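Side-chain contacts in aminotransferase class-III (Sphaerobacter thermophilus DSM 20745, PDB 6K8H), which is a class-III aminotransferase, also called an omega-transaminase, of the PLP-dependent aminotransferase clan, whose assembly holds two protein chains: residues 203-208 / 239-244; 219-224 / 235-240. All blocks are in the same frame, centred on the assembly; numbering follows the deposited sequence.

Interaction 1. Residues 203-208 / 239-244; sequences DGTERL and QRLREI
The guanidinium of R240 meets the carboxylate of E206 with its edge: NE and NH2 lie side by side along that edge, and each takes one oxygen. R240 NH2 reaches E206 OE1 at 2.6 Å, while R240 NE gives its hydrogen to E206 OE2 at 3.1 Å. Both oxygens sit almost in the guanidinium plane, yet the two flat groups are not coplanar. Their planes are turned 51° apart, and the nitrogens approach from above the carboxylate plane. A bend in the arginine chain at chi3 (55°) turns this edge across the extended glutamate. Two bonds, one to each oxygen, probably limit the rotation of the carboxylate. The salt bridge spans helices 202-211 and 235-248, which run side by side on the major sheet of the aminotransferase fold, nearly parallel at 8° with the segment axes 10.5 Å apart. Beneath the charges the contact turns apolar. I244 CD1 lies against the glutamate's backbone, 3.9 Å from E206 O, and near the base of its side chain, 4.2 Å from E206 CG; I209 also packs on I244. Deeper still, T205 CG2 touches L241 CD1 at 4.1 Å, both residues resting on F150 of strand 146-150, while T205 OG1 hydrogen-bonds to D201 O.

Interaction 2. Residues 219-224 / 235-240; sequences VLIDPN and PAFLQR
Of residues 219-224, I221 alone comes within contact of F237 and L238, its CD1 lying 3.8 Å from F237 CE2 and 3.8 Å from L238 CD1. The methyl arrives at the edge of the phenyl ring, near its plane, so it touches the rim of the ring and does not lie on a face. I221 and F237 reach for each other from opposite directions, whereas L238 slants across the end of the isoleucine. With CG1 anti to the backbone N (chi1 -178°) and the chain extended beyond it, I221 carries CD1 straight out from the strand. This is the strand-to-helix packing of a beta-alpha-beta unit, in which strand 216-221 leads through helix 235-248 to the parallel strand 251-255. Around the three buried side chains, F254 packs on both I221 and L238, F150 backs I221 from strand 146-150, and I202 and T205 of helix 202-211 press on F237. Backbone hydrogen bonds between I221 and both I253 and D255 hold the strand in the sheet. Just past its end, D222 enters the pocket of (5-hydroxy-4,6-dimethylpyridin-3-yl)methyl dihydrogen phosphate and touches that ligand; D222 OD1 also accepts a hydrogen bond from N224 N at 2.9 Å, forming an Asx turn.

Helix 235-248 serves both contacts: residues 235-240 face strand 216-221 in interaction 2, and residues 239-244 face helix 202-211 in interaction 1, with Q239 and R240 common to the two segments. Along the chain the order is helix 202-211, strand 216-221, then helix 235-248. The centres lie about 9 Å apart, and the apolar layers join: L241 CD2 is 3.8 Å from I221 CD1, and L241 CD1 is 4.2 Å from V219 CG1. Together they join two neighbouring helices to each other and one of them to the sheet, running from the partly buried helix pair inward to the strand that leads into D222 of the ligand pocket.

Interaction 1. Residues 203-208 / 239-244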
loop_
_atom_site.group_PDB
_atom_site.type_symbol
_atom_site.label_atom_id
_atom_site.label_comp_id
_atom_site.label_asym_id
_atom_site.label_seq_id
_atom_site.Cartn_x
_atom_site.Cartn_y
_atom_site.Cartn_z
ATOM N N ASP B 203 -17.335 -23.762 -18.594
ATOM C CA ASP B 203 -17.301 -23.824 -20.055
ATOM C C ASP B 203 -16.789 -22.519 -20.665
ATOM O O ASP B 203 -15.852 -22.523 -21.479
ATOM C CB ASP B 203 -18.691 -24.164 -20.589
ATOM C CG ASP B 203 -18.734 -24.214 -22.099
ATOM O OD1 ASP B 203 -18.165 -25.162 -22.678
ATOM O OD2 ASP B 203 -19.345 -23.298 -22.700
ATOM N N GLY B 204 -17.418 -21.398 -20.309
ATOM C CA GLY B 204 -16.964 -20.115 -20.820
ATOM C C GLY B 204 -15.558 -19.773 -20.363
ATOM O O GLY B 204 -14.754 -19.237 -21.133
ATOM N N THR B 205 -15.242 -20.091 -19.104
ATOM C CA THR B 205 -13.901 -19.861 -18.574
ATOM C C THR B 205 -12.851 -20.594 -19.406
ATOM O O THR B 205 -11.834 -20.011 -19.807
ATOM C CB THR B 205 -13.847 -20.312 -17.108
ATOM O OG1 THR B 205 -14.611 -19.410 -16.295
ATOM C CG2 THR B 205 -12.424 -20.376 -16.593
ATOM N N GLU B 206 -13.097 -21.877 -19.695
ATOM C CA GLU B 206 -12.150 -22.660 -20.480
ATOM C C GLU B 206 -12.035 -22.128 -21.899
ATOM O O GLU B 206 -10.924 -22.017 -22.431
ATOM C CB GLU B 206 -12.562 -24.134 -20.485
ATOM C CG GLU B 206 -12.250 -24.854 -19.182
ATOM C CD GLU B 206 -12.456 -26.358 -19.268
ATOM O OE1 GLU B 206 -13.253 -26.809 -20.126
ATOM O OE2 GLU B 206 -11.815 -27.089 -18.479
ATOM N N ARG B 207 -13.162 -21.782 -22.528
ATOM C CA ARG B 207 -13.093 -21.296 -23.903
ATOM C C ARG B 207 -12.287 -19.999 -23.988
ATOM O O ARG B 207 -11.482 -19.816 -24.914
ATOM C CB ARG B 207 -14.501 -21.095 -24.465
ATOM C CG ARG B 207 -15.282 -22.385 -24.766
ATOM C CD ARG B 207 -16.655 -22.059 -25.379
ATOM N NE ARG B 207 -17.651 -21.742 -24.353
ATOM C CZ ARG B 207 -18.600 -20.808 -24.468
ATOM N NH1 ARG B 207 -18.687 -20.075 -25.574
ATOM N NH2 ARG B 207 -19.463 -20.604 -23.466
ATOM N N LEU B 208 -12.469 -19.099 -23.015
ATOM C CA LEU B 208 -11.719 -17.846 -23.023
ATOM C C LEU B 208 -10.232 -18.065 -22.749
ATOM O O LEU B 208 -9.382 -17.438 -23.394
ATOM C CB LEU B 208 -12.321 -16.873 -22.013
ATOM C CG LEU B 208 -13.553 -16.140 -22.540
ATOM C CD1 LEU B 208 -14.331 -15.517 -21.384
ATOM C CD2 LEU B 208 -13.149 -15.074 -23.546
ATOM N N GLN B 239 -11.080 -27.180 -9.970
ATOM C CA GLN B 239 -10.144 -28.224 -10.382
ATOM C C GLN B 239 -9.836 -28.128 -11.870
ATOM O O GLN B 239 -8.675 -28.250 -12.281
ATOM C CB GLN B 239 -10.706 -29.610 -10.039
ATOM C CG GLN B 239 -10.796 -29.910 -8.530
ATOM C CD GLN B 239 -11.801 -31.018 -8.197
ATOM O OE1 GLN B 239 -12.120 -31.864 -9.043
ATOM N NE2 GLN B 239 -12.308 -31.009 -6.959
ATOM N N ARG B 240 -10.856 -27.883 -12.693
ATOM C CA ARG B 240 -10.597 -27.741 -14.121
ATOM C C ARG B 240 -9.823 -26.466 -14.434
ATOM O O ARG B 240 -8.996 -26.454 -15.360
ATOM C CB ARG B 240 -11.913 -27.793 -14.886
ATOM C CG ARG B 240 -12.499 -29.203 -14.901
ATOM C CD ARG B 240 -13.905 -29.231 -15.468
ATOM N NE ARG B 240 -13.978 -28.625 -16.796
ATOM C CZ ARG B 240 -15.017 -28.752 -17.613
ATOM N NH1 ARG B 240 -16.070 -29.474 -17.240
ATOM N NH2 ARG B 240 -15.006 -28.153 -18.796
ATOM N N LEU B 241 -10.073 -25.390 -13.679
ATOM C CA LEU B 241 -9.269 -24.181 -13.828
ATOM C C LEU B 241 -7.808 -24.464 -13.505
ATOM O O LEU B 241 -6.902 -24.008 -14.226
ATOM C CB LEU B 241 -9.815 -23.061 -12.926
ATOM C CG LEU B 241 -9.050 -21.723 -12.952
ATOM C CD1 LEU B 241 -9.052 -21.123 -14.350
ATOM C CD2 LEU B 241 -9.620 -20.723 -11.930
ATOM N N ARG B 242 -7.556 -25.218 -12.423
ATOM C CA ARG B 242 -6.178 -25.583 -12.098
ATOM C C ARG B 242 -5.547 -26.397 -13.228
ATOM O O ARG B 242 -4.391 -26.155 -13.612
ATOM C CB ARG B 242 -6.130 -26.341 -10.768
ATOM C CG ARG B 242 -4.777 -26.996 -10.446
ATOM C CD ARG B 242 -3.716 -25.968 -10.013
ATOM N NE ARG B 242 -3.159 -25.240 -11.152
ATOM C CZ ARG B 242 -2.148 -24.378 -11.083
ATOM N NH1 ARG B 242 -1.561 -24.118 -9.921
ATOM N NH2 ARG B 242 -1.727 -23.769 -12.185
ATOM N N GLU B 243 -6.305 -27.343 -13.799
ATOM C CA GLU B 243 -5.741 -28.187 -14.858
ATOM C C GLU B 243 -5.395 -27.368 -16.096
ATOM O O GLU B 243 -4.311 -27.521 -16.675
ATOM C CB GLU B 243 -6.704 -29.320 -15.226
ATOM C CG GLU B 243 -6.910 -30.347 -14.133
ATOM C CD GLU B 243 -5.932 -31.506 -14.220
ATOM O OE1 GLU B 243 -4.723 -31.260 -14.436
ATOM O OE2 GLU B 243 -6.374 -32.676 -14.084
ATOM N N ILE B 244 -6.297 -26.481 -16.517
ATOM C CA ILE B 244 -6.053 -25.789 -17.782
ATOM C C ILE B 244 -4.942 -24.760 -17.627
ATOM O O ILE B 244 -4.130 -24.580 -18.545
ATOM C CB ILE B 244 -7.347 -25.159 -18.343
ATOM C CG1 ILE B 244 -7.093 -24.587 -19.744
ATOM C CG2 ILE B 244 -7.894 -24.075 -17.422
ATOM C CD1 ILE B 244 -8.348 -24.175 -20.483
#

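Interaction 2. Residues 219-224 / 235-240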
loop_
_atom_site.group_PDB
_atom_site.type_symbol
_atom_site.label_atom_id
_atom_site.label_comp_id
_atom_site.label_asym_id
_atom_site.label_seq_id
_atom_site.Cartn_x
_atom_site.Cartn_y
_atom_site.Cartn_z
ATOM N N VAL B 219 -4.175 -16.110 -14.225
ATOM C CA VAL B 219 -5.600 -16.023 -13.893
ATOM C C VAL B 219 -5.698 -15.696 -12.405
ATOM O O VAL B 219 -5.147 -16.421 -11.567
ATOM C CB VAL B 219 -6.357 -17.325 -14.200
ATOM C CG1 VAL B 219 -7.800 -17.212 -13.693
ATOM C CG2 VAL B 219 -6.332 -17.669 -15.679
ATOM N N LEU B 220 -6.395 -14.616 -12.075
ATOM C CA LEU B 220 -6.562 -14.179 -10.695
ATOM C C LEU B 220 -7.984 -14.502 -10.265
ATOM O O LEU B 220 -8.937 -14.140 -10.964
ATOM C CB LEU B 220 -6.276 -12.680 -10.579
ATOM C CG LEU B 220 -6.662 -11.893 -9.337
ATOM C CD1 LEU B 220 -5.686 -12.211 -8.212
ATOM C CD2 LEU B 220 -6.658 -10.419 -9.699
ATOM N N ILE B 221 -8.134 -15.201 -9.140
ATOM C CA ILE B 221 -9.456 -15.644 -8.712
ATOM C C ILE B 221 -9.587 -15.535 -7.196
ATOM O O ILE B 221 -8.709 -15.986 -6.455
ATOM C CB ILE B 221 -9.750 -17.083 -9.178
ATOM C CG1 ILE B 221 -11.162 -17.479 -8.750
ATOM C CG2 ILE B 221 -8.669 -18.051 -8.682
ATOM C CD1 ILE B 221 -11.612 -18.823 -9.305
ATOM N N ASP B 222 -10.682 -14.917 -6.741
ATOM C CA ASP B 222 -11.087 -14.946 -5.340
ATOM C C ASP B 222 -11.929 -16.196 -5.110
ATOM O O ASP B 222 -13.012 -16.308 -5.695
ATOM C CB ASP B 222 -11.882 -13.687 -5.014
ATOM C CG ASP B 222 -12.367 -13.614 -3.575
ATOM O OD1 ASP B 222 -12.552 -14.661 -2.910
ATOM O OD2 ASP B 222 -12.595 -12.464 -3.109
ATOM N N PRO B 223 -11.510 -17.131 -4.229
ATOM C CA PRO B 223 -12.221 -18.402 -4.033
ATOM C C PRO B 223 -13.673 -18.245 -3.549
ATOM O O PRO B 223 -14.477 -19.084 -3.872
ATOM C CB PRO B 223 -11.392 -19.164 -2.987
ATOM C CG PRO B 223 -10.061 -18.448 -2.950
ATOM C CD PRO B 223 -10.350 -17.017 -3.351
ATOM N N ASN B 224 -13.931 -17.250 -2.698
ATOM C CA ASN B 224 -15.298 -17.000 -2.166
ATOM C C ASN B 224 -15.569 -15.494 -2.251
ATOM O O ASN B 224 -15.623 -14.848 -1.198
ATOM C CB ASN B 224 -15.412 -17.541 -0.739
ATOM C CG ASN B 224 -16.833 -17.828 -0.308
ATOM O OD1 ASN B 224 -17.776 -17.610 -1.063
ATOM N ND2 ASN B 224 -16.987 -18.329 0.907
ATOM N N PRO B 235 -16.191 -27.039 -6.672
ATOM C CA PRO B 235 -14.962 -27.857 -6.755
ATOM C C PRO B 235 -14.585 -28.283 -8.165
ATOM O O PRO B 235 -13.405 -28.159 -8.537
ATOM C CB PRO B 235 -15.287 -29.062 -5.857
ATOM C CG PRO B 235 -16.305 -28.537 -4.874
ATOM C CD PRO B 235 -17.129 -27.531 -5.640
ATOM N N ALA B 236 -15.544 -28.747 -8.975
ATOM C CA ALA B 236 -15.221 -29.151 -10.345
ATOM C C ALA B 236 -14.686 -27.978 -11.164
ATOM O O ALA B 236 -13.720 -28.130 -11.927
ATOM C CB ALA B 236 -16.457 -29.749 -11.020
ATOM N N PHE B 237 -15.309 -26.803 -11.016
ATOM C CA PHE B 237 -14.864 -25.596 -11.706
ATOM C C PHE B 237 -13.419 -25.260 -11.351
ATOM O O PHE B 237 -12.591 -25.013 -12.231
ATOM C CB PHE B 237 -15.806 -24.441 -11.346
ATOM C CG PHE B 237 -15.258 -23.067 -11.653
ATOM C CD1 PHE B 237 -15.378 -22.526 -12.917
ATOM C CD2 PHE B 237 -14.657 -22.309 -10.667
ATOM C CE1 PHE B 237 -14.897 -21.263 -13.196
ATOM C CE2 PHE B 237 -14.170 -21.034 -10.943
ATOM C CZ PHE B 237 -14.289 -20.518 -12.212
ATOM N N LEU B 238 -13.096 -25.272 -10.056
ATOM C CA LEU B 238 -11.768 -24.858 -9.613
ATOM C C LEU B 238 -10.713 -25.896 -9.993
ATOM O O LEU B 238 -9.574 -25.544 -10.328
ATOM C CB LEU B 238 -11.792 -24.602 -8.102
ATOM C CG LEU B 238 -10.692 -23.734 -7.470
ATOM C CD1 LEU B 238 -10.762 -22.280 -7.951
ATOM C CD2 LEU B 238 -10.777 -23.800 -5.938
ATOM N N GLN B 239 -11.080 -27.180 -9.970
ATOM C CA GLN B 239 -10.144 -28.224 -10.382
ATOM C C GLN B 239 -9.836 -28.128 -11.870
ATOM O O GLN B 239 -8.675 -28.250 -12.281
ATOM C CB GLN B 239 -10.706 -29.610 -10.039
ATOM C CG GLN B 239 -10.796 -29.910 -8.530
ATOM C CD GLN B 239 -11.801 -31.018 -8.197
ATOM O OE1 GLN B 239 -12.120 -31.864 -9.043
ATOM N NE2 GLN B 239 -12.308 -31.009 -6.959
ATOM N N ARG B 240 -10.856 -27.883 -12.693
ATOM C CA ARG B 240 -10.597 -27.741 -14.121
ATOM C C ARG B 240 -9.823 -26.466 -14.434
ATOM O O ARG B 240 -8.996 -26.454 -15.360
ATOM C CB ARG B 240 -11.913 -27.793 -14.886
ATOM C CG ARG B 240 -12.499 -29.203 -14.901
ATOM C CD ARG B 240 -13.905 -29.231 -15.468
ATOM N NE ARG B 240 -13.978 -28.625 -16.796
ATOM C CZ ARG B 240 -15.017 -28.752 -17.613
ATOM N NH1 ARG B 240 -16.070 -29.474 -17.240
ATOM N NH2 ARG B 240 -15.006 -28.153 -18.796
#